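Local coordinates for tyrosine recombinase XerH (Helicobacter pylori, PDB 5JK0), which cuts and rejoins recombining difH DNA as a site-specific tyrosine recombinase that serves chromosome segregation, at a contact of chain A with DNA and the interface of chains A and B. Coordinates in Å, arbitrary orientation; residue numbers count along the deposited sequence, not the author numbering. Chains: chain A/B, Tyrosine recombinase XerH.

Contact 1: a contact of chain A with DNA. Residues chain A 286, 290, 306-310. With nucleotides of chain C.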
# COMPACT_ATOMS: atom_id res chain seq x y z
N GLN A 286 27.60 14.67 15.60
CA GLN A 286 27.25 13.72 16.64
C GLN A 286 28.38 13.61 17.67
O GLN A 286 28.14 13.40 18.86
CB GLN A 286 26.94 12.34 16.03
CG GLN A 286 26.66 11.23 17.04
CD GLN A 286 27.92 10.51 17.49
OE1 GLN A 286 28.96 10.59 16.83
NE2 GLN A 286 27.83 9.80 18.61
N TYR A 290 27.88 14.15 21.68
CA TYR A 290 28.19 13.05 22.59
C TYR A 290 29.07 13.51 23.75
O TYR A 290 28.79 13.22 24.91
CB TYR A 290 28.87 11.90 21.85
CG TYR A 290 29.16 10.71 22.74
CD1 TYR A 290 28.22 9.71 22.93
CD2 TYR A 290 30.38 10.59 23.40
CE1 TYR A 290 28.48 8.62 23.74
CE2 TYR A 290 30.65 9.52 24.23
CZ TYR A 290 29.70 8.53 24.39
OH TYR A 290 29.96 7.46 25.21
N LYS A 306 26.21 2.74 28.87
CA LYS A 306 26.08 3.69 27.77
C LYS A 306 26.00 5.10 28.34
O LYS A 306 25.36 5.32 29.37
CB LYS A 306 24.84 3.37 26.93
CG LYS A 306 24.74 1.93 26.46
CD LYS A 306 25.70 1.64 25.31
CE LYS A 306 25.54 0.20 24.82
NZ LYS A 306 26.37 -0.07 23.61
N ASN A 307 26.63 6.06 27.67
CA ASN A 307 26.74 7.41 28.22
C ASN A 307 26.51 8.53 27.20
O ASN A 307 27.13 9.58 27.28
CB ASN A 307 28.12 7.60 28.86
CG ASN A 307 28.45 6.49 29.84
OD1 ASN A 307 28.10 6.56 31.02
ND2 ASN A 307 29.14 5.46 29.36
N GLY A 308 25.60 8.30 26.25
CA GLY A 308 25.36 9.27 25.20
C GLY A 308 23.92 9.75 25.11
O GLY A 308 23.12 9.55 26.02
N ALA A 309 23.60 10.39 23.99
CA ALA A 309 22.28 10.98 23.78
C ALA A 309 21.19 9.92 23.66
O ALA A 309 20.08 10.10 24.16
CB ALA A 309 22.29 11.86 22.54
N HIS A 310 21.50 8.81 22.99
CA HIS A 310 20.52 7.76 22.78
C HIS A 310 20.17 7.07 24.10
O HIS A 310 19.10 6.48 24.24
CB HIS A 310 21.01 6.73 21.77
CG HIS A 310 19.91 6.03 21.04
ND1 HIS A 310 19.57 6.34 19.73
CD2 HIS A 310 19.05 5.06 21.43
CE1 HIS A 310 18.56 5.57 19.36
NE2 HIS A 310 18.22 4.79 20.37
P DT C 22 21.43 9.15 14.53
OP1 DT C 22 20.48 10.07 15.19
OP2 DT C 22 22.37 9.67 13.51
O5' DT C 22 22.30 8.42 15.65
C5' DT C 22 21.65 7.75 16.72
C4' DT C 22 22.63 6.92 17.53
O4' DT C 22 23.33 6.00 16.65
C3' DT C 22 23.71 7.72 18.27
O3' DT C 22 23.70 7.37 19.65
C2' DT C 22 25.02 7.31 17.58
C1' DT C 22 24.68 5.93 17.03
N1 DT C 22 25.48 5.56 15.83
C2 DT C 22 26.34 4.49 15.91
O2 DT C 22 26.49 3.82 16.91
N3 DT C 22 27.03 4.23 14.75
C4 DT C 22 26.95 4.91 13.55
O4 DT C 22 27.61 4.60 12.57
C5 DT C 22 26.02 6.02 13.54
C7 DT C 22 25.85 6.84 12.30
C6 DT C 22 25.34 6.29 14.67
P DC C 23 24.84 7.91 20.65
OP1 DC C 23 24.21 8.05 21.99
OP2 DC C 23 25.50 9.09 20.06
O5' DC C 23 25.87 6.70 20.73
C5' DC C 23 25.41 5.40 21.11
C4' DC C 23 26.58 4.47 21.41
O4' DC C 23 27.26 4.14 20.18
C3' DC C 23 27.64 5.04 22.34
O3' DC C 23 28.15 4.00 23.17
C2' DC C 23 28.70 5.56 21.38
C1' DC C 23 28.62 4.54 20.25
N1 DC C 23 29.00 5.08 18.92
C2 DC C 23 30.11 4.55 18.25
O2 DC C 23 30.76 3.64 18.78
N3 DC C 23 30.44 5.05 17.03
C4 DC C 23 29.71 6.03 16.49
N4 DC C 23 30.08 6.49 15.29
C5 DC C 23 28.58 6.58 17.16
C6 DC C 23 28.26 6.08 18.35
P DA C 24 28.87 4.35 24.56
OP1 DA C 24 28.97 3.10 25.34
OP2 DA C 24 28.19 5.53 25.13
O5' DA C 24 30.35 4.76 24.12
C5' DA C 24 31.20 3.80 23.52
C4' DA C 24 32.50 4.43 23.05
O4' DA C 24 32.34 4.98 21.71
C3' DA C 24 33.02 5.58 23.92
O3' DA C 24 34.42 5.44 24.10
C2' DA C 24 32.70 6.81 23.07
C1' DA C 24 32.92 6.25 21.68
N9 DA C 24 32.31 7.03 20.61
C8 DA C 24 31.26 7.90 20.71
N7 DA C 24 30.92 8.46 19.58
C5 DA C 24 31.82 7.93 18.66
C6 DA C 24 32.00 8.13 17.28
N6 DA C 24 31.24 8.95 16.55
N1 DA C 24 32.99 7.44 16.67
C2 DA C 24 33.75 6.61 17.41
N3 DA C 24 33.68 6.35 18.71
C4 DA C 24 32.68 7.05 19.29
P DT C 25 35.18 6.16 25.31
OP1 DT C 25 35.23 5.20 26.43
OP2 DT C 25 34.60 7.50 25.52
O5' DT C 25 36.65 6.36 24.73
C5' DT C 25 37.26 5.31 23.99
C4' DT C 25 37.88 5.83 22.70
O4' DT C 25 36.86 6.36 21.84
C3' DT C 25 38.87 6.97 22.88
O3' DT C 25 40.20 6.44 22.90
C2' DT C 25 38.64 7.87 21.65
C1' DT C 25 37.52 7.15 20.89
N1 DT C 25 36.54 8.07 20.24
C2 DT C 25 36.57 8.22 18.87
O2 DT C 25 37.35 7.63 18.15
N3 DT C 25 35.64 9.10 18.37
C4 DT C 25 34.71 9.82 19.08
O4 DT C 25 33.91 10.58 18.53
C5 DT C 25 34.73 9.62 20.51
C7 DT C 25 33.76 10.35 21.39
C6 DT C 25 35.64 8.77 21.02
O HOH W 1 28.72 0.87 23.97
O HOH W 2 25.42 11.42 21.58
O HOH W 3 32.15 6.86 27.30

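Contact 2: the interface of chains A and B. Residues chain A 249-250, 252, 324; chain B 354, 357-358, 361.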
# COMPACT_ATOMS: atom_id res chain seq x y z
N LEU A 249 6.29 19.38 24.45
CA LEU A 249 6.92 19.60 25.75
C LEU A 249 6.49 20.95 26.31
O LEU A 249 6.29 21.91 25.56
CB LEU A 249 8.45 19.52 25.65
CG LEU A 249 9.23 20.74 25.17
CD1 LEU A 249 10.72 20.57 25.47
CD2 LEU A 249 9.01 20.99 23.69
N LYS A 250 6.34 21.02 27.63
CA LYS A 250 5.93 22.24 28.30
C LYS A 250 6.91 23.38 28.02
O LYS A 250 8.12 23.17 28.00
CB LYS A 250 5.80 22.01 29.80
CG LYS A 250 4.63 21.14 30.21
CD LYS A 250 3.30 21.77 29.82
CE LYS A 250 2.14 21.12 30.55
NZ LYS A 250 2.09 19.65 30.34
N PHE A 252 7.81 26.02 29.71
CA PHE A 252 8.64 26.55 30.79
C PHE A 252 9.93 25.77 30.99
O PHE A 252 10.83 26.21 31.71
CB PHE A 252 7.84 26.58 32.10
CG PHE A 252 7.65 25.24 32.75
CD1 PHE A 252 6.57 24.44 32.42
CD2 PHE A 252 8.54 24.79 33.72
CE1 PHE A 252 6.39 23.21 33.03
CE2 PHE A 252 8.36 23.56 34.32
CZ PHE A 252 7.29 22.77 33.98
N ARG A 324 2.65 6.61 32.77
CA ARG A 324 1.35 6.61 32.11
C ARG A 324 0.80 5.21 31.81
O ARG A 324 -0.41 5.05 31.64
CB ARG A 324 1.44 7.41 30.81
CG ARG A 324 1.61 8.91 31.03
CD ARG A 324 0.41 9.49 31.76
NE ARG A 324 0.59 10.90 32.09
CZ ARG A 324 1.00 11.34 33.28
NH1 ARG A 324 1.26 10.48 34.26
NH2 ARG A 324 1.14 12.64 33.49
N GLU B 354 -0.07 15.50 24.77
CA GLU B 354 -0.10 16.34 25.96
C GLU B 354 0.10 15.51 27.23
O GLU B 354 0.65 15.99 28.22
CB GLU B 354 -1.41 17.12 26.04
N ALA B 357 3.83 14.87 27.75
CA ALA B 357 4.62 16.05 28.09
C ALA B 357 4.49 16.43 29.56
O ALA B 357 5.30 17.20 30.07
CB ALA B 357 4.20 17.22 27.21
N SER B 358 3.48 15.89 30.23
CA SER B 358 3.18 16.29 31.60
C SER B 358 3.82 15.37 32.65
O SER B 358 3.67 15.59 33.85
CB SER B 358 1.67 16.33 31.82
OG SER B 358 1.09 15.05 31.61
N GLU B 361 6.02 16.65 35.59
CA GLU B 361 5.39 17.37 36.69
C GLU B 361 4.75 16.40 37.68
O GLU B 361 4.41 15.27 37.33
CB GLU B 361 4.35 18.34 36.16
CG GLU B 361 4.87 19.28 35.08
CD GLU B 361 3.78 20.15 34.48
OE1 GLU B 361 3.92 20.55 33.31
OE2 GLU B 361 2.79 20.43 35.19

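Contact 3: the interface of chains A and B. Residues chain A 29, 42-43, 46; chain B 86, 112, 116.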
# COMPACT_ATOMS: atom_id res chain seq x y z
N THR A 29 24.25 2.17 -4.66
CA THR A 29 23.20 2.70 -5.51
C THR A 29 21.80 2.32 -5.01
O THR A 29 20.80 2.80 -5.53
CB THR A 29 23.34 2.19 -6.96
OG1 THR A 29 23.10 0.78 -7.01
CG2 THR A 29 24.74 2.48 -7.49
N VAL A 42 29.97 10.68 -4.51
CA VAL A 42 29.30 9.39 -4.64
C VAL A 42 29.45 8.86 -6.07
O VAL A 42 29.72 7.67 -6.27
CB VAL A 42 27.81 9.48 -4.29
CG1 VAL A 42 27.12 8.14 -4.49
CG2 VAL A 42 27.64 9.96 -2.85
N PHE A 43 29.29 9.75 -7.04
CA PHE A 43 29.45 9.38 -8.44
C PHE A 43 30.86 8.87 -8.71
O PHE A 43 31.04 7.87 -9.41
CB PHE A 43 29.13 10.58 -9.35
CG PHE A 43 29.53 10.38 -10.78
CD1 PHE A 43 28.80 9.54 -11.60
CD2 PHE A 43 30.63 11.04 -11.31
CE1 PHE A 43 29.17 9.35 -12.93
CE2 PHE A 43 30.99 10.86 -12.63
CZ PHE A 43 30.26 10.02 -13.44
N LEU A 46 31.39 5.23 -7.37
CA LEU A 46 30.85 4.16 -8.21
C LEU A 46 31.86 3.72 -9.26
O LEU A 46 32.07 2.53 -9.48
CB LEU A 46 29.55 4.61 -8.88
CG LEU A 46 28.40 5.04 -7.96
CD1 LEU A 46 27.16 5.37 -8.78
CD2 LEU A 46 28.10 3.96 -6.93
N TYR B 86 25.19 13.88 -16.99
CA TYR B 86 25.59 12.59 -16.44
C TYR B 86 26.11 11.66 -17.53
O TYR B 86 27.21 11.12 -17.42
CB TYR B 86 24.41 11.94 -15.70
CG TYR B 86 24.59 10.46 -15.42
CD1 TYR B 86 25.35 10.02 -14.34
CD2 TYR B 86 23.99 9.50 -16.23
CE1 TYR B 86 25.51 8.67 -14.07
CE2 TYR B 86 24.15 8.15 -15.98
CZ TYR B 86 24.91 7.74 -14.90
OH TYR B 86 25.07 6.40 -14.65
N GLU B 112 20.80 4.31 -11.46
CA GLU B 112 22.04 4.82 -10.89
C GLU B 112 22.10 6.34 -10.96
O GLU B 112 22.58 6.99 -10.04
CB GLU B 112 23.25 4.21 -11.60
CG GLU B 112 23.41 2.71 -11.37
CD GLU B 112 24.68 2.15 -11.99
OE1 GLU B 112 25.39 2.91 -12.68
OE2 GLU B 112 24.97 0.96 -11.77
N VAL B 116 22.31 9.00 -7.55
CA VAL B 116 23.37 10.00 -7.42
C VAL B 116 22.83 11.43 -7.40
O VAL B 116 23.15 12.21 -6.50
CB VAL B 116 24.40 9.88 -8.56
CG1 VAL B 116 25.37 11.05 -8.53
CG2 VAL B 116 25.15 8.55 -8.46
O HOH W 4 23.36 -0.41 -9.95

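Contact 1: a contact of chain A with DNA
The ring of A:Tyr290 takes the adenine of DA24 of chain C on one face: C8 of the base sits 3.8 Å above the plane, over the ring centre, and the two planes stand 74° apart, so the imidazole part of the purine points edge-on into the phenol. At the rim of the same ring, in its plane, lies OP2 of the DA24 phosphate, which accepts a 2.6 Å hydrogen bond from the phenol OH. The backbone N of A:Asn307 donates a second hydrogen bond to DA24 OP2, at 3.0 Å. A:Gln286 reads the base itself: with CG anti to the backbone N (chi1 176°) and a bend at chi2, its amide reaches the major groove, where OE1 accepts a hydrogen bond from the adenine N6 at 2.8 Å, tilted 17° from the carbonyl plane. NE2 donates, nearly within the amide plane, to OP2 of DC23 at 2.8 Å. Water links A:Lys306 NZ to OP1 of DA24. The backbone N of A:His310, first residue of the family's catalytic HxxR motif with A:Arg313, donates a hydrogen bond to OP1 of DC23. In this DNA-recognition site of the catalytic domain, helix 286-299 supplies A:Gln286 and A:Tyr290, while loop 306-308 and the start of helix 309-324 grip phosphates through backbone N-H groups.

Contact 2: the interface of chains A and B
A:Lys250 and B:Glu361 both set CG anti to the carbonyl carbon, but beyond it they differ: the lysine folds at chi2 and again at chi4, whereas the glutamate runs extended. The two side chains meet at about a right angle, with one carboxylate oxygen lying against the curled lysine. B:Glu361 OE1 is 3.2 Å from A:Lys250 CG and 3.3 Å from CE, and its salt bridge to NZ is long, 3.6 Å. The carboxylate thus touches the aliphatic stem as much as the ammonium group. The same OE1 approaches the rim of the A:Phe252 ring, in the ring plane and 3.6 Å from CE1, where the polarised C-H edge would suit a negative charge better than the face would; ring and carboxylate planes are 70° apart. A:Lys250 NZ also rests near CB of B:Ser358, while B:Ala357 sets its methyl against the backbone of A:Leu249. The patch is small and mixed, made by the end of strand 244-250, the following 3-10 turn and the end of helix 309-324 of chain A, which receive the C-terminal segment of chain B, consistent with the C-terminal exchange between subunits that is usual in tyrosine recombinases. A:Arg324 closes it: NH2 donates to B:Ser358 OG at 3.1 Å and 158° at H, with the hydroxyl oxygen only 7° out of the guanidinium plane.

Contact 3: the interface of chains A and B
A:Leu46 and B:Val116 pass alongside each other in opposite directions, CD1 of the leucine meeting CG2 of the valine at 3.8 Å. The other valine branch, CG1, is anti to the backbone N (chi1 171°) and lies 3.9 Å from CB of A:Phe43, so the two methyls of B:Val116 divide between residues of helix 39-50. A:Val42 borders the same valine at a slightly greater distance. The A:Phe43 side chain, with CG anti to its backbone N (chi1 169°), carries its ring past the valine toward B:Tyr86. There the aromatic side chains run at a slant and meet rim to rim rather than stacked: CE1 of A:Phe43 is 3.9 Å from CE1 of B:Tyr86. At the opposite margin the methyl CG2 of A:Thr29 faces CG of B:Glu112 at 4.1 Å. Their polar ends are joined through a water, 3.2 Å from A:Thr29 OG1 and 2.8 Å from B:Glu112 OE2. Direct contacts across this patch are thus apolar, and polar contact comes by way of the solvent. Helices 12-30 and 39-50 of one N-terminal, core-binding part are packed here against helices 74-93 and 107-117 of its neighbour, a loose joint that likely aids the alignment of adjacent XerH subunits on difH.

Contact 1 lies about 23 Å from contact 2 and 33 Å from contact 3, measured between the centres of their C-alpha atoms; contacts 2 and 3 are about 46 Å apart. Helix 309-324 connects the first two, since its start serves the phosphates at contact 1 and its last residue, A:Arg324, meets chain B at contact 2. Contact 3 shares no element with either and joins the N-terminal parts. Chains A and B therefore touch at widely separated places, among them contacts 2 and 3. Contact 1 includes A:His310 and is centred about 9 Å from A:Arg214, an arrangement that could couple subunit assembly to DNA positioning.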